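AclR protein (Streptomyces galilaeus, PDB 2GEY) is a putative hydroxylase that probably acts in the biosynthesis of aromatic polyketide antibiotics and adopts the SnoaL-like alpha+beta barrel fold. Local coordinates at residues N18-S23 and D60-V65; V81-Q86 and Q97-H102; E88-Q93 and V128-L133. All blocks are in the same frame, centred on the assembly; numbering follows the deposited sequence. Where two conformers were deposited one is given.

Contact 1 of 3, residues N18-S23 and D60-V65; sequences NRWDLS and DLQLEV
Asp60 brings its backbone to the benzo part of Trp20, its CA 4.0 Å from Trp20 CZ2, while its carboxylate hydrogen-bonds to the hydroxyl of Thr84. At Leu61 the carbonyl O takes the indole N-H, with Trp20 NE1 2.9 Å away in the carbonyl plane on a lone pair. The same oxygen accepts from Gln62 NE2, so two donors grip it. Gln62 is long enough to fold back: a bend at chi2 (-72°) turns CD back, and NE2 also bonds to Asn18 O at 3.0 Å; its amide plane stands 64° from the indole. Asn18 O itself lies over the centre of one face of that ring. Leu63 is met by the Asn18 amide as a strand neighbour would meet it: Leu63 N gives a nearly straight bond to Asn18 OD1 (2.7 Å, 174°), and Asn18 ND2 returns one to Leu63 O at 3.1 Å. Asparagine suits this place, carrying donor and acceptor side by side. A Schellman motif with Trp20 at C-prime ends helix 3-18 here. The contact thus joins that helix end to strand 62-71, outermost of the sheet within this chain, with Leu55 of helix 44-57 touching both Trp20 and Leu61, and strand 74-84 pairing alongside.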
ATOM      1  N   ASN A  18      -9.645 -15.055  10.639  1.00 22.38           N
ATOM      2  CA  ASN A  18      -8.708 -15.572  11.638  1.00 22.89           C
ATOM      3  C   ASN A  18      -9.091 -16.916  12.238  1.00 22.68           C
ATOM      4  O   ASN A  18      -8.255 -17.554  12.897  1.00 22.86           O
ATOM      5  CB  ASN A  18      -8.475 -14.534  12.737  1.00 23.32           C
ATOM      6  CG  ASN A  18      -7.508 -13.436  12.299  1.00 24.01           C
ATOM      7  OD1 ASN A  18      -6.714 -13.632  11.365  1.00 26.00           O
ATOM      8  ND2 ASN A  18      -7.556 -12.295  12.972  1.00 24.33           N
ATOM      9  N   ARG A  19     -10.334 -17.334  12.030  1.00 22.70           N
ATOM     10  CA  ARG A  19     -10.740 -18.719  12.307  1.00 23.44           C
ATOM     11  C   ARG A  19     -10.922 -19.531  11.017  1.00 23.32           C
ATOM     12  O   ARG A  19     -11.425 -20.664  11.041  1.00 22.30           O
ATOM     13  CB  ARG A  19     -11.990 -18.766  13.196  1.00 23.82           C
ATOM     14  CG  ARG A  19     -13.208 -18.179  12.601  1.00 24.54           C
ATOM     15  CD  ARG A  19     -14.475 -18.488  13.430  1.00 25.25           C
ATOM     16  NE  ARG A  19     -15.615 -18.037  12.654  1.00 26.57           N
ATOM     17  CZ  ARG A  19     -16.098 -16.802  12.660  1.00 26.12           C
ATOM     18  NH1 ARG A  19     -15.607 -15.883  13.470  1.00 27.00           N
ATOM     19  NH2 ARG A  19     -17.108 -16.496  11.857  1.00 27.92           N
ATOM     20  N   TRP A  20     -10.465 -18.963   9.904  1.00 23.81           N
ATOM     21  CA  TRP A  20     -10.430 -19.645   8.610  1.00 24.01           C
ATOM     22  C   TRP A  20     -11.813 -20.086   8.116  1.00 24.51           C
ATOM     23  O   TRP A  20     -11.979 -21.207   7.612  1.00 24.33           O
ATOM     24  CB  TRP A  20      -9.435 -20.814   8.674  1.00 24.48           C
ATOM     25  CG  TRP A  20      -8.166 -20.373   9.318  1.00 24.12           C
ATOM     26  CD1 TRP A  20      -7.297 -19.433   8.848  1.00 24.36           C
ATOM     27  CD2 TRP A  20      -7.648 -20.801  10.579  1.00 24.35           C
ATOM     28  NE1 TRP A  20      -6.265 -19.264   9.728  1.00 24.83           N
ATOM     29  CE2 TRP A  20      -6.456 -20.088  10.804  1.00 24.71           C
ATOM     30  CE3 TRP A  20      -8.082 -21.712  11.547  1.00 24.93           C
ATOM     31  CZ2 TRP A  20      -5.683 -20.264  11.950  1.00 25.02           C
ATOM     32  CZ3 TRP A  20      -7.314 -21.883  12.689  1.00 25.30           C
ATOM     33  CH2 TRP A  20      -6.124 -21.172  12.875  1.00 25.13           C
ATOM     34  N   ASP A  21     -12.776 -19.172   8.245  1.00 24.61           N
ATOM     35  CA  ASP A  21     -14.183 -19.403   7.919  1.00 24.84           C
ATOM     36  C   ASP A  21     -14.626 -18.438   6.818  1.00 24.84           C
ATOM     37  O   ASP A  21     -15.080 -17.334   7.106  1.00 24.78           O
ATOM     38  CB  ASP A  21     -15.038 -19.179   9.171  1.00 25.34           C
ATOM     39  CG  ASP A  21     -16.539 -19.258   8.890  1.00 26.20           C
ATOM     40  OD1 ASP A  21     -16.944 -19.818   7.852  1.00 29.18           O
ATOM     41  OD2 ASP A  21     -17.313 -18.756   9.725  1.00 30.91           O
ATOM     42  N   LEU A  22     -14.500 -18.842   5.561  1.00 24.93           N
ATOM     43  CA  LEU A  22     -14.808 -17.917   4.471  1.00 25.32           C
ATOM     44  C   LEU A  22     -16.291 -17.543   4.437  1.00 25.35           C
ATOM     45  O   LEU A  22     -16.633 -16.437   4.038  1.00 24.93           O
ATOM     46  CB  LEU A  22     -14.354 -18.469   3.120  1.00 25.56           C
ATOM     47  CG  LEU A  22     -12.854 -18.727   2.955  1.00 26.76           C
ATOM     48  CD1 LEU A  22     -12.564 -19.211   1.541  1.00 28.93           C
ATOM     49  CD2 LEU A  22     -12.058 -17.489   3.277  1.00 28.72           C
ATOM     50  N   SER A  23     -17.163 -18.458   4.863  1.00 25.33           N
ATOM     51  CA  SER A  23     -18.605 -18.194   4.888  0.50 25.60           C
ATOM     52  C   SER A  23     -18.935 -17.007   5.795  1.00 25.92           C
ATOM     53  O   SER A  23     -19.866 -16.248   5.520  1.00 25.89           O
ATOM     54  CB  SER A  23     -19.390 -19.435   5.347  0.50 25.59           C
ATOM     55  OG  SER A  23     -19.356 -19.571   6.760  0.50 24.24           O
ATOM     56  N   ASP A  60      -2.772 -21.311   8.070  1.00 24.14           N
ATOM     57  CA  ASP A  60      -2.679 -20.784   9.425  1.00 24.33           C
ATOM     58  C   ASP A  60      -2.615 -19.261   9.440  1.00 23.91           C
ATOM     59  O   ASP A  60      -2.191 -18.657  10.429  1.00 23.63           O
ATOM     60  CB  ASP A  60      -1.450 -21.370  10.124  1.00 24.49           C
ATOM     61  CG  ASP A  60      -0.144 -21.044   9.415  1.00 25.78           C
ATOM     62  OD1 ASP A  60      -0.140 -20.360   8.366  1.00 25.53           O
ATOM     63  OD2 ASP A  60       0.899 -21.492   9.918  1.00 29.42           O
ATOM     64  N   LEU A  61      -3.035 -18.627   8.352  1.00 23.64           N
ATOM     65  CA  LEU A  61      -2.840 -17.188   8.232  1.00 23.76           C
ATOM     66  C   LEU A  61      -3.562 -16.439   9.349  1.00 23.71           C
ATOM     67  O   LEU A  61      -4.596 -16.896   9.864  1.00 23.41           O
ATOM     68  CB  LEU A  61      -3.261 -16.671   6.855  1.00 23.63           C
ATOM     69  CG  LEU A  61      -4.739 -16.772   6.477  1.00 24.49           C
ATOM     70  CD1 LEU A  61      -5.545 -15.593   7.028  1.00 25.07           C
ATOM     71  CD2 LEU A  61      -4.880 -16.853   4.954  1.00 24.14           C
ATOM     72  N   GLN A  62      -2.989 -15.311   9.742  1.00 23.60           N
ATOM     73  CA  GLN A  62      -3.582 -14.439  10.751  1.00 24.00           C
ATOM     74  C   GLN A  62      -3.508 -13.001  10.278  1.00 24.58           C
ATOM     75  O   GLN A  62      -2.483 -12.576   9.737  1.00 24.86           O
ATOM     76  CB  GLN A  62      -2.845 -14.590  12.092  1.00 24.01           C
ATOM     77  CG  GLN A  62      -3.095 -15.912  12.781  1.00 23.99           C
ATOM     78  CD  GLN A  62      -4.495 -15.995  13.354  1.00 24.93           C
ATOM     79  OE1 GLN A  62      -4.800 -15.346  14.359  1.00 24.12           O
ATOM     80  NE2 GLN A  62      -5.358 -16.788  12.712  1.00 22.30           N
ATOM     81  N   LEU A  63      -4.608 -12.277  10.457  1.00 24.74           N
ATOM     82  CA  LEU A  63      -4.693 -10.858  10.134  1.00 25.36           C
ATOM     83  C   LEU A  63      -4.525 -10.052  11.398  1.00 25.89           C
ATOM     84  O   LEU A  63      -5.257 -10.269  12.368  1.00 25.37           O
ATOM     85  CB  LEU A  63      -6.054 -10.513   9.536  1.00 25.22           C
ATOM     86  CG  LEU A  63      -6.286 -10.836   8.066  1.00 25.76           C
ATOM     87  CD1 LEU A  63      -6.079 -12.296   7.783  1.00 27.60           C
ATOM     88  CD2 LEU A  63      -7.686 -10.402   7.680  1.00 26.66           C
ATOM     89  N   GLU A  64      -3.581  -9.120  11.384  1.00 26.29           N
ATOM     90  CA  GLU A  64      -3.448  -8.159  12.465  1.00 27.00           C
ATOM     91  C   GLU A  64      -3.909  -6.802  11.962  1.00 26.82           C
ATOM     92  O   GLU A  64      -3.359  -6.276  10.989  1.00 25.67           O
ATOM     93  CB  GLU A  64      -2.010  -8.047  12.953  1.00 27.59           C
ATOM     94  CG  GLU A  64      -1.885  -7.075  14.122  1.00 28.14           C
ATOM     95  CD  GLU A  64      -0.461  -6.792  14.545  1.00 30.76           C
ATOM     96  OE1 GLU A  64       0.480  -7.333  13.930  1.00 35.88           O
ATOM     97  OE2 GLU A  64      -0.286  -5.993  15.498  1.00 36.64           O
ATOM     98  N   VAL A  65      -4.921  -6.239  12.619  1.00 26.53           N
ATOM     99  CA  VAL A  65      -5.408  -4.912  12.251  1.00 26.26           C
ATOM    100  C   VAL A  65      -4.490  -3.864  12.886  1.00 26.03           C
ATOM    101  O   VAL A  65      -4.442  -3.699  14.112  1.00 25.59           O
ATOM    102  CB  VAL A  65      -6.888  -4.708  12.656  1.00 26.05           C
ATOM    103  CG1 VAL A  65      -7.359  -3.303  12.301  1.00 26.84           C
ATOM    104  CG2 VAL A  65      -7.756  -5.778  11.988  1.00 26.89           C
TER

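Contact 2 of 3, residues V81-Q86 and Q97-H102; sequences VTATHQ and QRVSWH
Val81 packs over one face of the indole of Trp101, a beta-branched side chain broad enough to span both rings. Its CG1, anti to the backbone N (chi1 -178°), sits 3.6 Å from the centroid of the six-membered ring and only 20° off the normal, a CH-pi contact over the face; CG2 sits by the five-membered ring, 3.7 Å from Trp101 NE1. Trp101 CG stands between the backbone N and the carbonyl carbon (chi1 65°), and from there the ring lies across Val81. Next along this face the small Ala83 meets Val99, CB to CG2 at 4.2 Å, and Val99 CG2 also touches the indole edge in its plane.

These pairs belong to two neighbouring antiparallel strands of the curved sheet in this SnoaL-like, NTF2-clan fold. Val81 with Trp101 and Ala83 with Val99 are hydrogen-bonded pairs, Val81 N reaching Trp101 O at 2.8 Å; Thr82 with Ser100 and Thr84 with Arg98 are non-hydrogen-bonded pairs. Phe58, from a loop, and Leu126, from helix 124-129, pack against Trp101.

On the opposite face stands Arg98, a long, flexible residue with several N-H groups that suits this more solvent-accessible side. Its chain bends at chi2 and chi3, and its guanidinium lies over the backbone of Ala83, with Ala83 N 3.7 Å above its plane near the rim. Arg98 NH1 donates to Thr84 OG1 at 3.2 Å, and that hydroxyl lies in the guanidinium plane; Thr84 OG1 is also bonded to Asp60, whose carboxylate forms a long, weak ion pair with Arg98. Arg98 NH2 donates to a water at 2.9 Å, which is bonded in turn to Thr82 OG1.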
ATOM      1  N   VAL A  81      -0.682  -9.427   7.349  1.00 24.66           N
ATOM      2  CA  VAL A  81      -0.956 -10.859   7.334  1.00 24.73           C
ATOM      3  C   VAL A  81       0.334 -11.613   7.603  1.00 24.66           C
ATOM      4  O   VAL A  81       1.381 -11.279   7.039  1.00 23.81           O
ATOM      5  CB  VAL A  81      -1.532 -11.322   5.981  1.00 25.15           C
ATOM      6  CG1 VAL A  81      -1.862 -12.817   6.027  1.00 25.49           C
ATOM      7  CG2 VAL A  81      -2.770 -10.508   5.624  1.00 25.62           C
ATOM      8  N   THR A  82       0.258 -12.616   8.474  1.00 24.11           N
ATOM      9  CA  THR A  82       1.374 -13.532   8.709  1.00 24.37           C
ATOM     10  C   THR A  82       0.882 -14.962   8.594  1.00 24.17           C
ATOM     11  O   THR A  82      -0.253 -15.261   8.949  1.00 23.24           O
ATOM     12  CB  THR A  82       2.038 -13.309  10.075  1.00 24.67           C
ATOM     13  OG1 THR A  82       1.074 -13.442  11.122  1.00 26.06           O
ATOM     14  CG2 THR A  82       2.659 -11.922  10.143  1.00 25.27           C
ATOM     15  N   ALA A  83       1.737 -15.841   8.086  1.00 24.49           N
ATOM     16  CA  ALA A  83       1.355 -17.222   7.864  1.00 25.14           C
ATOM     17  C   ALA A  83       2.577 -18.088   7.625  1.00 25.51           C
ATOM     18  O   ALA A  83       3.701 -17.589   7.553  1.00 25.04           O
ATOM     19  CB  ALA A  83       0.430 -17.312   6.662  1.00 25.05           C
ATOM     20  N   THR A  84       2.330 -19.385   7.484  1.00 26.25           N
ATOM     21  CA  THR A  84       3.345 -20.327   7.025  1.00 26.84           C
ATOM     22  C   THR A  84       2.959 -20.780   5.618  1.00 26.93           C
ATOM     23  O   THR A  84       1.778 -20.999   5.332  1.00 26.21           O
ATOM     24  CB  THR A  84       3.428 -21.553   7.951  1.00 27.09           C
ATOM     25  OG1 THR A  84       3.408 -21.118   9.313  1.00 30.61           O
ATOM     26  CG2 THR A  84       4.700 -22.304   7.710  1.00 27.80           C
ATOM     27  N   HIS A  85       3.954 -20.929   4.749  1.00 27.07           N
ATOM     28  CA  HIS A  85       3.716 -21.362   3.377  1.00 27.52           C
ATOM     29  C   HIS A  85       3.640 -22.889   3.339  1.00 27.79           C
ATOM     30  O   HIS A  85       4.668 -23.574   3.294  1.00 27.44           O
ATOM     31  CB  HIS A  85       4.812 -20.830   2.437  1.00 27.48           C
ATOM     32  CG  HIS A  85       4.575 -21.148   0.992  1.00 27.55           C
ATOM     33  ND1 HIS A  85       5.595 -21.231   0.068  1.00 27.53           N
ATOM     34  CD2 HIS A  85       3.433 -21.418   0.317  1.00 28.03           C
ATOM     35  CE1 HIS A  85       5.088 -21.529  -1.117  1.00 27.99           C
ATOM     36  NE2 HIS A  85       3.779 -21.657  -0.990  1.00 27.87           N
ATOM     37  N   GLN A  86       2.410 -23.404   3.370  1.00 28.29           N
ATOM     38  CA  GLN A  86       2.147 -24.842   3.472  1.00 28.93           C
ATOM     39  C   GLN A  86       1.573 -25.455   2.195  1.00 29.21           C
ATOM     40  O   GLN A  86       1.627 -26.676   2.028  1.00 28.86           O
ATOM     41  CB  GLN A  86       1.170 -25.129   4.621  1.00 29.35           C
ATOM     42  CG  GLN A  86       1.604 -24.640   5.998  1.00 31.09           C
ATOM     43  CD  GLN A  86       2.757 -25.428   6.609  1.00 35.56           C
ATOM     44  OE1 GLN A  86       3.207 -25.118   7.714  1.00 39.41           O
ATOM     45  NE2 GLN A  86       3.237 -26.447   5.906  1.00 37.07           N
ATOM     46  N   GLN A  97       8.091 -21.980   5.245  1.00 31.91           N
ATOM     47  CA  GLN A  97       8.637 -20.702   5.699  1.00 31.76           C
ATOM     48  C   GLN A  97       7.534 -19.824   6.249  1.00 30.14           C
ATOM     49  O   GLN A  97       6.425 -19.824   5.716  1.00 29.66           O
ATOM     50  CB  GLN A  97       9.230 -19.899   4.536  1.00 31.91           C
ATOM     51  CG  GLN A  97      10.682 -20.100   4.218  1.00 34.54           C
ATOM     52  CD  GLN A  97      11.250 -18.885   3.487  1.00 35.03           C
ATOM     53  OE1 GLN A  97      12.201 -18.254   3.955  1.00 40.05           O
ATOM     54  NE2 GLN A  97      10.634 -18.524   2.357  1.00 38.84           N
ATOM     55  N   ARG A  98       7.857 -19.033   7.266  1.00 29.13           N
ATOM     56  CA  ARG A  98       6.972 -17.951   7.677  1.00 28.39           C
ATOM     57  C   ARG A  98       7.018 -16.829   6.645  1.00 27.80           C
ATOM     58  O   ARG A  98       8.088 -16.468   6.146  1.00 26.73           O
ATOM     59  CB  ARG A  98       7.364 -17.404   9.047  1.00 28.75           C
ATOM     60  CG  ARG A  98       7.205 -18.397  10.183  1.00 29.28           C
ATOM     61  CD  ARG A  98       5.733 -18.689  10.476  1.00 31.29           C
ATOM     62  NE  ARG A  98       5.091 -17.547  11.116  1.00 31.92           N
ATOM     63  CZ  ARG A  98       3.779 -17.411  11.310  1.00 31.66           C
ATOM     64  NH1 ARG A  98       2.917 -18.342  10.899  1.00 29.71           N
ATOM     65  NH2 ARG A  98       3.333 -16.324  11.921  1.00 31.52           N
ATOM     66  N   VAL A  99       5.851 -16.267   6.348  1.00 26.57           N
ATOM     67  CA  VAL A  99       5.724 -15.208   5.368  1.00 26.38           C
ATOM     68  C   VAL A  99       4.837 -14.113   5.934  1.00 26.06           C
ATOM     69  O   VAL A  99       4.137 -14.327   6.930  1.00 25.23           O
ATOM     70  CB  VAL A  99       5.132 -15.716   4.032  1.00 26.29           C
ATOM     71  CG1 VAL A  99       6.011 -16.825   3.434  1.00 26.65           C
ATOM     72  CG2 VAL A  99       3.684 -16.202   4.203  1.00 26.29           C
ATOM     73  N   SER A 100       4.880 -12.956   5.286  1.00 25.60           N
ATOM     74  CA  SER A 100       4.043 -11.819   5.643  1.00 25.94           C
ATOM     75  C   SER A 100       3.721 -10.964   4.422  1.00 25.94           C
ATOM     76  O   SER A 100       4.453 -10.961   3.416  1.00 25.68           O
ATOM     77  CB  SER A 100       4.726 -10.960   6.715  1.00 26.34           C
ATOM     78  OG  SER A 100       5.906 -10.354   6.197  1.00 27.87           O
ATOM     79  N   TRP A 101       2.615 -10.237   4.513  1.00 25.14           N
ATOM     80  CA  TRP A 101       2.325  -9.184   3.568  1.00 25.23           C
ATOM     81  C   TRP A 101       1.407  -8.155   4.217  1.00 24.65           C
ATOM     82  O   TRP A 101       1.029  -8.298   5.383  1.00 24.14           O
ATOM     83  CB  TRP A 101       1.780  -9.738   2.236  1.00 25.53           C
ATOM     84  CG  TRP A 101       0.462 -10.419   2.275  1.00 26.01           C
ATOM     85  CD1 TRP A 101      -0.751  -9.864   2.012  1.00 26.66           C
ATOM     86  CD2 TRP A 101       0.220 -11.806   2.537  1.00 26.85           C
ATOM     87  NE1 TRP A 101      -1.738 -10.807   2.113  1.00 27.43           N
ATOM     88  CE2 TRP A 101      -1.169 -12.012   2.428  1.00 27.25           C
ATOM     89  CE3 TRP A 101       1.045 -12.892   2.850  1.00 26.71           C
ATOM     90  CZ2 TRP A 101      -1.757 -13.264   2.625  1.00 27.11           C
ATOM     91  CZ3 TRP A 101       0.467 -14.127   3.053  1.00 26.98           C
ATOM     92  CH2 TRP A 101      -0.926 -14.303   2.940  1.00 26.85           C
ATOM     93  N   HIS A 102       1.109  -7.096   3.482  1.00 24.53           N
ATOM     94  CA  HIS A 102       0.422  -5.940   4.044  1.00 24.51           C
ATOM     95  C   HIS A 102      -0.628  -5.497   3.068  1.00 24.64           C
ATOM     96  O   HIS A 102      -0.433  -5.583   1.856  1.00 24.35           O
ATOM     97  CB  HIS A 102       1.420  -4.810   4.303  1.00 24.44           C
ATOM     98  CG  HIS A 102       2.618  -5.249   5.085  1.00 24.55           C
ATOM     99  ND1 HIS A 102       2.638  -5.277   6.461  1.00 23.57           N
ATOM    100  CD2 HIS A 102       3.816  -5.732   4.679  1.00 24.28           C
ATOM    101  CE1 HIS A 102       3.805  -5.740   6.870  1.00 25.48           C
ATOM    102  NE2 HIS A 102       4.542  -6.017   5.809  1.00 24.91           N
TER
HETATM  103  O   HOH W   1       0.579 -15.609  12.551  1.00 24.18           O

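Contact 3 of 3, residues E88-Q93 and V128-L133; sequences EFMGVQ and VRLGKL
Leu130 fills the middle of this contact, its two methyls divided among three side chains of the 88-93 turn. CD1 meets the rim of Phe89 in the ring plane, 3.8 Å from Phe89 CD2. Met90 CE comes to 3.2 Å of Leu130 CD1, a separation so short for two carbons that its exact value is doubtful. The bend of Met90 at chi3 (-46°) sets CE there, a reach that suits a flexible thioether. Leu130 CD2 lies 4.0 Å from Val92 CG1, while Val92 CG2 rests 3.6 Å from the backbone O of Leu130. Farther out, Lys132 and Val92 run alongside with opposite headings, Lys132 CE lying 3.8 Å from Val92 CG2. The ammonium then ends beside Met90 CB, where Lys132 NZ makes a weak hydrogen bond to Met90 O at 3.3 Å; lysine can thus offer methylenes to the apolar part and a charge to the polar edge. Glycine suits both bends: Gly91, with positive phi, in the type I' turn from Phe89 to Val92, and Gly131 in the Schellman motif ending helix 124-129. The contact fastens the loop between strands 74-84 and 98-110 to that helix end, with Leu126 touching Phe89, Leu127 touching Met90, and Leu133 of the second subunit packing on Lys132.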
ATOM      1  N   GLU A  88       1.034 -24.972  -2.332  1.00 31.17           N
ATOM      2  CA  GLU A  88       1.576 -24.323  -3.522  0.50 31.28           C
ATOM      3  C   GLU A  88       0.902 -22.967  -3.739  1.00 31.42           C
ATOM      4  O   GLU A  88      -0.310 -22.823  -3.583  1.00 31.25           O
ATOM      5  CB  GLU A  88       1.430 -25.207  -4.769  0.50 31.49           C
ATOM      6  CG  GLU A  88       2.273 -24.732  -5.961  0.50 31.53           C
ATOM      7  CD  GLU A  88       2.115 -25.601  -7.201  0.50 31.97           C
ATOM      8  OE1 GLU A  88       2.017 -25.040  -8.314  0.50 33.46           O
ATOM      9  OE2 GLU A  88       2.120 -26.844  -7.074  0.50 32.85           O
ATOM     10  N   PHE A  89       1.714 -21.968  -4.080  1.00 31.42           N
ATOM     11  CA  PHE A  89       1.223 -20.622  -4.320  1.00 31.96           C
ATOM     12  C   PHE A  89       2.051 -19.946  -5.406  1.00 32.54           C
ATOM     13  O   PHE A  89       3.280 -19.962  -5.352  1.00 32.30           O
ATOM     14  CB  PHE A  89       1.274 -19.800  -3.031  1.00 31.36           C
ATOM     15  CG  PHE A  89       0.508 -18.515  -3.110  1.00 30.93           C
ATOM     16  CD1 PHE A  89      -0.875 -18.527  -3.211  1.00 31.19           C
ATOM     17  CD2 PHE A  89       1.161 -17.297  -3.096  1.00 30.32           C
ATOM     18  CE1 PHE A  89      -1.591 -17.346  -3.291  1.00 31.08           C
ATOM     19  CE2 PHE A  89       0.452 -16.106  -3.177  1.00 31.20           C
ATOM     20  CZ  PHE A  89      -0.927 -16.131  -3.271  1.00 31.00           C
ATOM     21  N   MET A  90       1.362 -19.358  -6.385  1.00 33.63           N
ATOM     22  CA  MET A  90       1.994 -18.722  -7.548  1.00 34.61           C
ATOM     23  C   MET A  90       3.034 -19.619  -8.214  1.00 34.44           C
ATOM     24  O   MET A  90       4.086 -19.150  -8.647  1.00 34.77           O
ATOM     25  CB  MET A  90       2.641 -17.397  -7.150  1.00 34.87           C
ATOM     26  CG  MET A  90       1.699 -16.414  -6.504  1.00 36.05           C
ATOM     27  SD  MET A  90       2.433 -14.790  -6.241  1.00 38.85           S
ATOM     28  CE  MET A  90       4.021 -15.201  -5.550  1.00 38.66           C
ATOM     29  N   GLY A  91       2.735 -20.915  -8.284  1.00 34.49           N
ATOM     30  CA  GLY A  91       3.624 -21.886  -8.899  1.00 34.30           C
ATOM     31  C   GLY A  91       4.824 -22.294  -8.061  1.00 34.20           C
ATOM     32  O   GLY A  91       5.669 -23.050  -8.528  1.00 34.29           O
ATOM     33  N   VAL A  92       4.901 -21.811  -6.823  1.00 33.84           N
ATOM     34  CA  VAL A  92       6.026 -22.121  -5.942  1.00 33.71           C
ATOM     35  C   VAL A  92       5.620 -23.176  -4.918  1.00 33.64           C
ATOM     36  O   VAL A  92       4.639 -22.998  -4.198  1.00 33.44           O
ATOM     37  CB  VAL A  92       6.515 -20.859  -5.205  1.00 33.46           C
ATOM     38  CG1 VAL A  92       7.678 -21.192  -4.270  1.00 33.55           C
ATOM     39  CG2 VAL A  92       6.915 -19.800  -6.209  1.00 33.27           C
ATOM     40  N   GLN A  93       6.378 -24.268  -4.849  1.00 33.67           N
ATOM     41  CA  GLN A  93       6.080 -25.338  -3.902  1.00 33.92           C
ATOM     42  C   GLN A  93       6.289 -24.858  -2.465  1.00 33.73           C
ATOM     43  O   GLN A  93       7.178 -24.045  -2.205  1.00 33.58           O
ATOM     44  CB  GLN A  93       6.947 -26.567  -4.174  1.00 34.01           C
ATOM     45  CG  GLN A  93       6.720 -27.202  -5.545  1.00 35.00           C
ATOM     46  CD  GLN A  93       5.258 -27.525  -5.812  1.00 36.03           C
ATOM     47  OE1 GLN A  93       4.586 -28.152  -4.995  1.00 36.81           O
ATOM     48  NE2 GLN A  93       4.760 -27.084  -6.960  1.00 37.53           N
ATOM     49  N   VAL A 128       9.398 -11.853  -2.234  1.00 27.79           N
ATOM     50  CA  VAL A 128      10.789 -12.130  -1.885  1.00 28.38           C
ATOM     51  C   VAL A 128      10.924 -13.539  -1.287  1.00 28.74           C
ATOM     52  O   VAL A 128      11.808 -14.302  -1.690  1.00 28.39           O
ATOM     53  CB  VAL A 128      11.352 -11.059  -0.923  1.00 28.32           C
ATOM     54  CG1 VAL A 128      12.748 -11.441  -0.431  1.00 29.07           C
ATOM     55  CG2 VAL A 128      11.399  -9.715  -1.619  1.00 28.06           C
ATOM     56  N   ARG A 129      10.041 -13.886  -0.349  1.00 29.07           N
ATOM     57  CA  ARG A 129      10.072 -15.202   0.301  1.00 29.67           C
ATOM     58  C   ARG A 129       9.844 -16.346  -0.676  1.00 29.58           C
ATOM     59  O   ARG A 129      10.419 -17.431  -0.522  1.00 29.71           O
ATOM     60  CB  ARG A 129       9.036 -15.282   1.425  1.00 30.59           C
ATOM     61  CG  ARG A 129       9.422 -14.524   2.672  1.00 33.26           C
ATOM     62  CD  ARG A 129      10.560 -15.199   3.438  1.00 38.38           C
ATOM     63  NE  ARG A 129      11.535 -14.190   3.846  1.00 40.98           N
ATOM     64  CZ  ARG A 129      12.737 -13.987   3.302  1.00 41.69           C
ATOM     65  NH1 ARG A 129      13.206 -14.752   2.317  1.00 41.88           N
ATOM     66  NH2 ARG A 129      13.494 -13.004   3.773  1.00 43.33           N
ATOM     67  N   LEU A 130       9.017 -16.100  -1.686  1.00 29.16           N
ATOM     68  CA  LEU A 130       8.749 -17.097  -2.711  1.00 29.26           C
ATOM     69  C   LEU A 130       9.770 -17.094  -3.846  1.00 28.85           C
ATOM     70  O   LEU A 130       9.643 -17.884  -4.782  1.00 28.28           O
ATOM     71  CB  LEU A 130       7.349 -16.894  -3.284  1.00 29.32           C
ATOM     72  CG  LEU A 130       6.225 -17.114  -2.273  1.00 30.92           C
ATOM     73  CD1 LEU A 130       4.906 -16.924  -2.942  1.00 31.97           C
ATOM     74  CD2 LEU A 130       6.294 -18.483  -1.641  1.00 31.38           C
ATOM     75  N   GLY A 131      10.764 -16.207  -3.769  1.00 28.71           N
ATOM     76  CA  GLY A 131      11.849 -16.166  -4.741  1.00 28.84           C
ATOM     77  C   GLY A 131      11.514 -15.479  -6.052  1.00 28.94           C
ATOM     78  O   GLY A 131      12.256 -15.616  -7.035  1.00 28.47           O
ATOM     79  N   LYS A 132      10.408 -14.740  -6.079  1.00 28.67           N
ATOM     80  CA  LYS A 132       9.984 -14.024  -7.282  1.00 29.20           C
ATOM     81  C   LYS A 132      10.739 -12.710  -7.424  1.00 29.34           C
ATOM     82  O   LYS A 132      10.869 -12.180  -8.529  1.00 29.45           O
ATOM     83  CB  LYS A 132       8.486 -13.732  -7.240  1.00 29.36           C
ATOM     84  CG  LYS A 132       7.598 -14.962  -7.150  1.00 29.89           C
ATOM     85  CD  LYS A 132       7.701 -15.818  -8.401  1.00 31.08           C
ATOM     86  CE  LYS A 132       6.516 -16.763  -8.526  0.50 30.88           C
ATOM     87  NZ  LYS A 132       5.248 -16.011  -8.745  0.50 31.72           N
ATOM     88  N   LEU A 133      11.188 -12.172  -6.292  1.00 29.59           N
ATOM     89  CA  LEU A 133      12.050 -10.994  -6.263  1.00 29.72           C
ATOM     90  C   LEU A 133      13.314 -11.313  -5.477  1.00 30.05           C
ATOM     91  O   LEU A 133      13.286 -12.132  -4.562  1.00 29.41           O
ATOM     92  CB  LEU A 133      11.336  -9.820  -5.601  1.00 29.68           C
ATOM     93  CG  LEU A 133      10.068  -9.327  -6.292  1.00 29.59           C
ATOM     94  CD1 LEU A 133       9.379  -8.291  -5.429  1.00 30.08           C
ATOM     95  CD2 LEU A 133      10.384  -8.761  -7.669  1.00 30.51           C
TER

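Overall arrangement
Contacts 1 and 2 share the sheet: strands 62-71 and 74-84 are neighbours, joined by Gln62 N to Thr82 O at 2.8 Å, and Asp60 OD2 reaches Thr84 OG1 at 2.6 Å. Contact 3 adjoins contact 2, with centres about 11 Å apart, where the ring of His85 meets Leu130, His85 ND1 lying 3.3 Å from Leu130 CD2. Contacts 1 and 3 do not touch, their nearest atoms being about 9 Å apart. The side chains of Leu61, Trp101 and Phe89, one from each contact, each come within about 4 Å of bound tetraethylene glycol, probably a crystallisation component but possibly marking a pocket; Phe58 packs against both Trp101 and Phe89.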